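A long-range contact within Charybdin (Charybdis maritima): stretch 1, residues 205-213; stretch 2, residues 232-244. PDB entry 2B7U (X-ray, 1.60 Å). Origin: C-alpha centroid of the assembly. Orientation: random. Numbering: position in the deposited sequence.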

ATOM      1  N   PHE A 205      -5.032   7.956  11.145  1.00 11.86           N
ATOM      2  CA  PHE A 205      -4.081   9.069  11.145  1.00 11.93           C
ATOM      3  C   PHE A 205      -4.337  10.030   9.982  1.00 11.53           C
ATOM      4  O   PHE A 205      -4.253  11.262  10.156  1.00 11.27           O
ATOM      5  CB  PHE A 205      -2.642   8.537  11.023  1.00 11.88           C
ATOM      6  CG  PHE A 205      -2.105   7.822  12.247  1.00 12.69           C
ATOM      7  CD1 PHE A 205      -0.901   7.113  12.152  1.00 13.13           C
ATOM      8  CD2 PHE A 205      -2.737   7.870  13.466  1.00 12.89           C
ATOM      9  CE1 PHE A 205      -0.355   6.486  13.273  1.00 12.92           C
ATOM     10  CE2 PHE A 205      -2.181   7.229  14.590  1.00 13.71           C
ATOM     11  CZ  PHE A 205      -0.998   6.557  14.471  1.00 13.85           C
ATOM     12  N   SER A 206      -4.634   9.503   8.804  1.00 11.74           N
ATOM     13  CA  SER A 206      -4.926  10.375   7.656  1.00 11.34           C
ATOM     14  C   SER A 206      -6.109  11.267   7.987  1.00 11.65           C
ATOM     15  O   SER A 206      -6.071  12.456   7.696  1.00 12.43           O
ATOM     16  CB  SER A 206      -5.238   9.554   6.412  1.00 11.72           C
ATOM     17  OG  SER A 206      -4.062   8.896   5.950  1.00 11.76           O
ATOM     18  N   PHE A 207      -7.148  10.678   8.560  1.00 12.04           N
ATOM     19  CA  PHE A 207      -8.338  11.434   8.923  1.00 12.40           C
ATOM     20  C   PHE A 207      -8.011  12.505   9.950  1.00 12.64           C
ATOM     21  O   PHE A 207      -8.435  13.668   9.828  1.00 11.62           O
ATOM     22  CB  PHE A 207      -9.416  10.514   9.494  1.00 13.18           C
ATOM     23  CG  PHE A 207     -10.663  11.252   9.877  1.00 14.11           C
ATOM     24  CD1 PHE A 207     -10.862  11.637  11.186  1.00 17.04           C
ATOM     25  CD2 PHE A 207     -11.580  11.627   8.899  1.00 17.20           C
ATOM     26  CE1 PHE A 207     -11.998  12.369  11.540  1.00 17.76           C
ATOM     27  CE2 PHE A 207     -12.721  12.344   9.253  1.00 18.09           C
ATOM     28  CZ  PHE A 207     -12.914  12.703  10.568  1.00 17.42           C
ATOM     29  N   MET A 208      -7.290  12.128  11.012  1.00 12.61           N
ATOM     30  CA  MET A 208      -6.938  13.125  12.041  1.00 13.56           C
ATOM     31  C   MET A 208      -6.199  14.329  11.456  1.00 12.64           C
ATOM     32  O   MET A 208      -6.406  15.491  11.859  1.00 13.55           O
ATOM     33  CB  MET A 208      -6.043  12.525  13.139  1.00 14.72           C
ATOM     34  CG  MET A 208      -6.673  11.467  13.941  1.00 16.05           C
ATOM     35  SD  MET A 208      -5.430  10.723  15.038  1.00 17.91           S
ATOM     36  CE  MET A 208      -6.360   9.313  15.532  1.00 20.98           C
ATOM     37  N   ILE A 209      -5.277  14.051  10.547  1.00 11.26           N
ATOM     38  CA  ILE A 209      -4.437  15.092   9.918  1.00 11.06           C
ATOM     39  C   ILE A 209      -5.285  16.004   9.036  1.00 11.39           C
ATOM     40  O   ILE A 209      -5.231  17.231   9.189  1.00 11.04           O
ATOM     41  CB  ILE A 209      -3.302  14.457   9.123  1.00 12.27           C
ATOM     42  CG1 ILE A 209      -2.310  13.801  10.104  1.00 10.75           C
ATOM     43  CG2 ILE A 209      -2.580  15.487   8.248  1.00 13.30           C
ATOM     44  CD1 ILE A 209      -1.452  12.786   9.437  1.00 14.37           C
ATOM     45  N   LEU A 210      -6.098  15.439   8.148  1.00 11.46           N
ATOM     46  CA  LEU A 210      -6.899  16.281   7.262  1.00 11.52           C
ATOM     47  C   LEU A 210      -8.025  16.984   8.024  1.00 12.33           C
ATOM     48  O   LEU A 210      -8.353  18.120   7.721  1.00 12.70           O
ATOM     49  CB  LEU A 210      -7.471  15.475   6.114  1.00 12.40           C
ATOM     50  CG  LEU A 210      -6.438  14.943   5.144  1.00 13.14           C
ATOM     51  CD1 LEU A 210      -7.135  14.327   3.958  1.00 15.23           C
ATOM     52  CD2 LEU A 210      -5.481  16.045   4.684  1.00 14.36           C
ATOM     53  N   LYS A 211      -8.619  16.321   9.010  1.00 11.18           N
ATOM     54  CA  LYS A 211      -9.678  16.984   9.779  1.00 12.11           C
ATOM     55  C   LYS A 211      -9.071  18.122  10.595  1.00 11.34           C
ATOM     56  O   LYS A 211      -9.704  19.198  10.740  1.00 12.52           O
ATOM     57  CB  LYS A 211     -10.488  15.974  10.623  1.00 13.43           C
ATOM     58  CG  LYS A 211     -11.865  16.489  10.991  1.00 16.17           C
ATOM     59  CD  LYS A 211     -12.848  16.463   9.864  1.00 16.35           C
ATOM     60  CE  LYS A 211     -14.209  16.957  10.337  1.00 17.95           C
ATOM     61  NZ  LYS A 211     -15.193  16.996   9.244  1.00 19.63           N
ATOM     62  N   SER A 212      -7.862  17.943  11.136  1.00 12.20           N
ATOM     63  CA  SER A 212      -7.171  19.018  11.847  1.00 13.38           C
ATOM     64  C   SER A 212      -6.939  20.225  10.929  1.00 13.19           C
ATOM     65  O   SER A 212      -7.119  21.376  11.356  1.00 13.65           O
ATOM     66  CB  SER A 212      -5.841  18.550  12.423  1.00 14.76           C
ATOM     67  OG  SER A 212      -6.082  17.692  13.521  1.00 16.99           O
ATOM     68  N   ASN A 213      -6.551  19.982   9.684  1.00 12.44           N
ATOM     69  CA  ASN A 213      -6.278  21.068   8.734  1.00 11.98           C
ATOM     70  C   ASN A 213      -7.548  21.800   8.323  1.00 11.39           C
ATOM     71  O   ASN A 213      -7.512  22.994   8.062  1.00 12.54           O
ATOM     72  CB  ASN A 213      -5.561  20.508   7.504  1.00 12.89           C
ATOM     73  CG  ASN A 213      -4.951  21.592   6.595  1.00 14.47           C
ATOM     74  OD1 ASN A 213      -4.100  22.352   7.013  1.00 21.57           O
ATOM     75  ND2 ASN A 213      -5.340  21.589   5.334  1.00 18.17           N
TER
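Stretch 2, residues 232-244: TADELLNFLGIVE

A single hydrogen bond joins the two stretches, and it runs from backbone to side chain: Glu-244 N donates to Ser-206 OG over 3.0 Å, with an N-H...O angle of 153°, in a contact that is otherwise almost wholly apolar. Stretch 1 is one piece of a longer helix, held by regular bonds such as Ile-209 N to Phe-205 O (3.0 Å) and Asn-213 N to Ile-209 O (3.1 Å). After Thr-232 a short helix begins at Ala-233; a type I turn from Leu-237 to Leu-240 follows on, and the chain then opens into an extended segment, with phi/psi of -159/149° at Ile-242 and -116/129° at Val-243. Thr-232 caps the helix at its N terminus, its OG1 accepting from Glu-235 N at 3.2 Å.

The short helix runs roughly against stretch 1, at a signed crossing angle of -137°, and the axes approach to 9.5 Å. Ala-233 CA lies 5.4 Å from Ile-209 CA, and, past the turn, Val-243 CA lies 5.2 Å from Ser-206 CA. At the first of these sites the small side chain of Ala-233 points toward stretch 1, and its CB packs 3.7 Å from Ser-212 CB. The hydroxyl of Ser-212 is turned to its own helix, OG donating to Met-208 O at 2.8 Å.

Ile-209 has the largest area covered by stretch 2. Its CG1 lies 4.1 Å from Leu-236 CD2, its CG2 4.0 Å from Leu-237 CD1, and its CD1 4.0 Å from Leu-240 CD2, so this one side chain touches both the helix and the end of the turn. Leu-236 reaches on to the ring of Phe-205: its CD1 stands over one face, 3.8 Å from the ring centroid and just 5° off the normal, a CH-pi contact, while its CD2 is 3.8 Å from Phe-205 CD2 and 4.2 Å from Met-208 SD.

At the end of the turn, Leu-240 CD2 sits 3.6 Å from Ser-206 OG. In the extended segment Ile-242 points away and Val-243 points toward the helix, where Val-243 CG1 packs 3.7 Å from Ser-206 CB and 3.9 Å from Leu-210 CG. Leu-210 CD1 also comes within 3.3 Å of Glu-244 O, so the backbone of Glu-244 meets stretch 1 through its nitrogen at Ser-206 and its oxygen at Leu-210. Together the two stretches bury 571 Å².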

ATOM      1  N   THR A 232       0.918  16.662  18.253  1.00 18.42           N
ATOM      2  CA  THR A 232       0.214  17.479  17.268  1.00 17.75           C
ATOM      3  C   THR A 232       0.070  16.791  15.908  1.00 17.22           C
ATOM      4  O   THR A 232       0.813  15.841  15.585  1.00 16.61           O
ATOM      5  CB  THR A 232       0.963  18.800  17.023  1.00 18.18           C
ATOM      6  OG1 THR A 232       2.180  18.516  16.325  1.00 19.18           O
ATOM      7  CG2 THR A 232       1.290  19.509  18.335  1.00 19.71           C
ATOM      8  N   ALA A 233      -0.884  17.281  15.112  1.00 17.02           N
ATOM      9  CA  ALA A 233      -1.104  16.787  13.747  1.00 16.73           C
ATOM     10  C   ALA A 233       0.104  17.031  12.854  1.00 17.25           C
ATOM     11  O   ALA A 233       0.406  16.206  11.998  1.00 17.42           O
ATOM     12  CB  ALA A 233      -2.343  17.414  13.143  1.00 17.31           C
ATOM     13  N   ASP A 234       0.820  18.137  13.065  1.00 18.28           N
ATOM     14  CA  ASP A 234       2.057  18.374  12.317  1.00 20.27           C
ATOM     15  C   ASP A 234       3.089  17.274  12.568  1.00 19.53           C
ATOM     16  O   ASP A 234       3.735  16.776  11.635  1.00 20.12           O
ATOM     17  CB  ASP A 234       2.672  19.721  12.683  1.00 21.75           C
ATOM     18  CG  ASP A 234       3.908  20.034  11.871  1.00 26.30           C
ATOM     19  OD1 ASP A 234       4.835  20.683  12.405  1.00 34.57           O
ATOM     20  OD2 ASP A 234       3.956  19.635  10.695  1.00 33.78           O
ATOM     21  N   GLU A 235       3.238  16.879  13.826  1.00 18.36           N
ATOM     22  CA  GLU A 235       4.211  15.853  14.175  1.00 18.83           C
ATOM     23  C   GLU A 235       3.765  14.510  13.632  1.00 16.66           C
ATOM     24  O   GLU A 235       4.586  13.709  13.204  1.00 17.43           O
ATOM     25  CB  GLU A 235       4.388  15.747  15.680  1.00 18.57           C
ATOM     26  CG  GLU A 235       5.067  16.898  16.325  1.00 22.55           C
ATOM     27  CD  GLU A 235       4.940  16.799  17.833  1.00 23.98           C
ATOM     28  OE1 GLU A 235       5.940  16.431  18.497  1.00 33.60           O
ATOM     29  OE2 GLU A 235       3.831  17.053  18.348  1.00 30.39           O
ATOM     30  N   LEU A 236       2.463  14.263  13.645  1.00 14.19           N
ATOM     31  CA  LEU A 236       1.958  12.987  13.113  1.00 13.42           C
ATOM     32  C   LEU A 236       2.196  12.894  11.599  1.00 13.58           C
ATOM     33  O   LEU A 236       2.581  11.834  11.055  1.00 13.65           O
ATOM     34  CB  LEU A 236       0.492  12.832  13.468  1.00 13.78           C
ATOM     35  CG  LEU A 236      -0.135  11.480  13.164  1.00 14.58           C
ATOM     36  CD1 LEU A 236       0.551  10.341  13.958  1.00 15.29           C
ATOM     37  CD2 LEU A 236      -1.578  11.520  13.452  1.00 13.34           C
ATOM     38  N   LEU A 237       1.974  14.016  10.909  1.00 13.79           N
ATOM     39  CA  LEU A 237       2.122  14.063   9.454  1.00 14.55           C
ATOM     40  C   LEU A 237       3.540  13.666   8.991  1.00 14.07           C
ATOM     41  O   LEU A 237       3.711  13.094   7.919  1.00 14.42           O
ATOM     42  CB  LEU A 237       1.740  15.460   8.922  1.00 14.73           C
ATOM     43  CG  LEU A 237       1.819  15.642   7.404  1.00 15.54           C
ATOM     44  CD1 LEU A 237       0.956  14.609   6.659  1.00 15.85           C
ATOM     45  CD2 LEU A 237       1.444  17.080   7.031  1.00 16.91           C
ATOM     46  N   ASN A 238       4.540  13.953   9.827  1.00 15.22           N
ATOM     47  CA  ASN A 238       5.937  13.618   9.535  1.00 16.14           C
ATOM     48  C   ASN A 238       6.145  12.120   9.333  1.00 15.19           C
ATOM     49  O   ASN A 238       7.094  11.703   8.633  1.00 16.97           O
ATOM     50  CB  ASN A 238       6.840  14.094  10.666  1.00 17.14           C
ATOM     51  CG  ASN A 238       7.097  15.604  10.663  1.00 21.92           C
ATOM     52  OD1 ASN A 238       7.576  16.138  11.673  1.00 29.15           O
ATOM     53  ND2 ASN A 238       6.800  16.300   9.548  1.00 23.62           N
ATOM     54  N   PHE A 239       5.275  11.297   9.918  1.00 13.12           N
ATOM     55  CA  PHE A 239       5.348   9.838   9.712  1.00 12.84           C
ATOM     56  C   PHE A 239       4.810   9.379   8.363  1.00 12.29           C
ATOM     57  O   PHE A 239       5.180   8.293   7.898  1.00 13.21           O
ATOM     58  CB  PHE A 239       4.571   9.095  10.810  1.00 13.90           C
ATOM     59  CG  PHE A 239       5.223   9.153  12.154  1.00 14.24           C
ATOM     60  CD1 PHE A 239       5.053  10.263  12.970  1.00 15.46           C
ATOM     61  CD2 PHE A 239       6.036   8.107  12.594  1.00 13.96           C
ATOM     62  CE1 PHE A 239       5.670  10.335  14.228  1.00 16.90           C
ATOM     63  CE2 PHE A 239       6.644   8.166  13.860  1.00 16.15           C
ATOM     64  CZ  PHE A 239       6.449   9.295  14.668  1.00 16.12           C
ATOM     65  N   LEU A 240       3.918  10.154   7.748  1.00 11.99           N
ATOM     66  CA  LEU A 240       3.232   9.690   6.549  1.00 12.17           C
ATOM     67  C   LEU A 240       3.930  10.116   5.271  1.00 12.60           C
ATOM     68  O   LEU A 240       4.396  11.233   5.132  1.00 13.19           O
ATOM     69  CB  LEU A 240       1.780  10.189   6.491  1.00 13.18           C
ATOM     70  CG  LEU A 240       0.790   9.351   7.303  1.00 15.22           C
ATOM     71  CD1 LEU A 240       1.047   9.433   8.792  1.00 14.96           C
ATOM     72  CD2 LEU A 240      -0.680   9.666   7.010  1.00 16.30           C
ATOM     73  N   GLY A 241       4.047   9.190   4.355  1.00 12.04           N
ATOM     74  CA  GLY A 241       4.509   9.463   3.015  1.00 11.66           C
ATOM     75  C   GLY A 241       3.454   9.987   2.072  1.00 12.10           C
ATOM     76  O   GLY A 241       3.753  10.659   1.074  1.00 12.02           O
ATOM     77  N   ILE A 242       2.206   9.610   2.345  1.00 12.94           N
ATOM     78  CA  ILE A 242       1.048  10.017   1.559  1.00 13.57           C
ATOM     79  C   ILE A 242      -0.183   9.847   2.462  1.00 12.92           C
ATOM     80  O   ILE A 242      -0.186   9.009   3.367  1.00 12.94           O
ATOM     81  CB  ILE A 242       0.987   9.242   0.188  1.00 14.02           C
ATOM     82  CG1 ILE A 242      -0.011   9.915  -0.772  1.00 15.32           C
ATOM     83  CG2 ILE A 242       0.669   7.786   0.413  1.00 14.80           C
ATOM     84  CD1 ILE A 242       0.305   9.648  -2.201  1.00 16.59           C
ATOM     85  N   VAL A 243      -1.186  10.680   2.244  1.00 12.76           N
ATOM     86  CA  VAL A 243      -2.346  10.803   3.126  1.00 11.78           C
ATOM     87  C   VAL A 243      -3.644  10.378   2.443  1.00 12.36           C
ATOM     88  O   VAL A 243      -3.932  10.864   1.357  1.00 12.57           O
ATOM     89  CB  VAL A 243      -2.480  12.267   3.611  1.00 12.80           C
ATOM     90  CG1 VAL A 243      -3.616  12.387   4.570  1.00 13.58           C
ATOM     91  CG2 VAL A 243      -1.153  12.759   4.219  1.00 14.80           C
ATOM     92  N   GLU A 244      -4.436   9.500   3.068  1.00 12.45           N
ATOM     93  CA  GLU A 244      -5.743   9.143   2.530  1.00 14.01           C
ATOM     94  C   GLU A 244      -6.721  10.300   2.692  1.00 13.17           C
ATOM     95  O   GLU A 244      -6.610  11.042   3.651  1.00 13.00           O
ATOM     96  CB  GLU A 244      -6.292   7.927   3.284  1.00 14.18           C
ATOM     97  CG  GLU A 244      -7.362   7.239   2.530  1.00 15.64           C
ATOM     98  CD  GLU A 244      -8.019   6.134   3.285  1.00 17.97           C
ATOM     99  OE1 GLU A 244      -8.424   6.352   4.427  1.00 21.08           O
ATOM    100  OE2 GLU A 244      -8.189   5.031   2.693  1.00 21.63           O
TER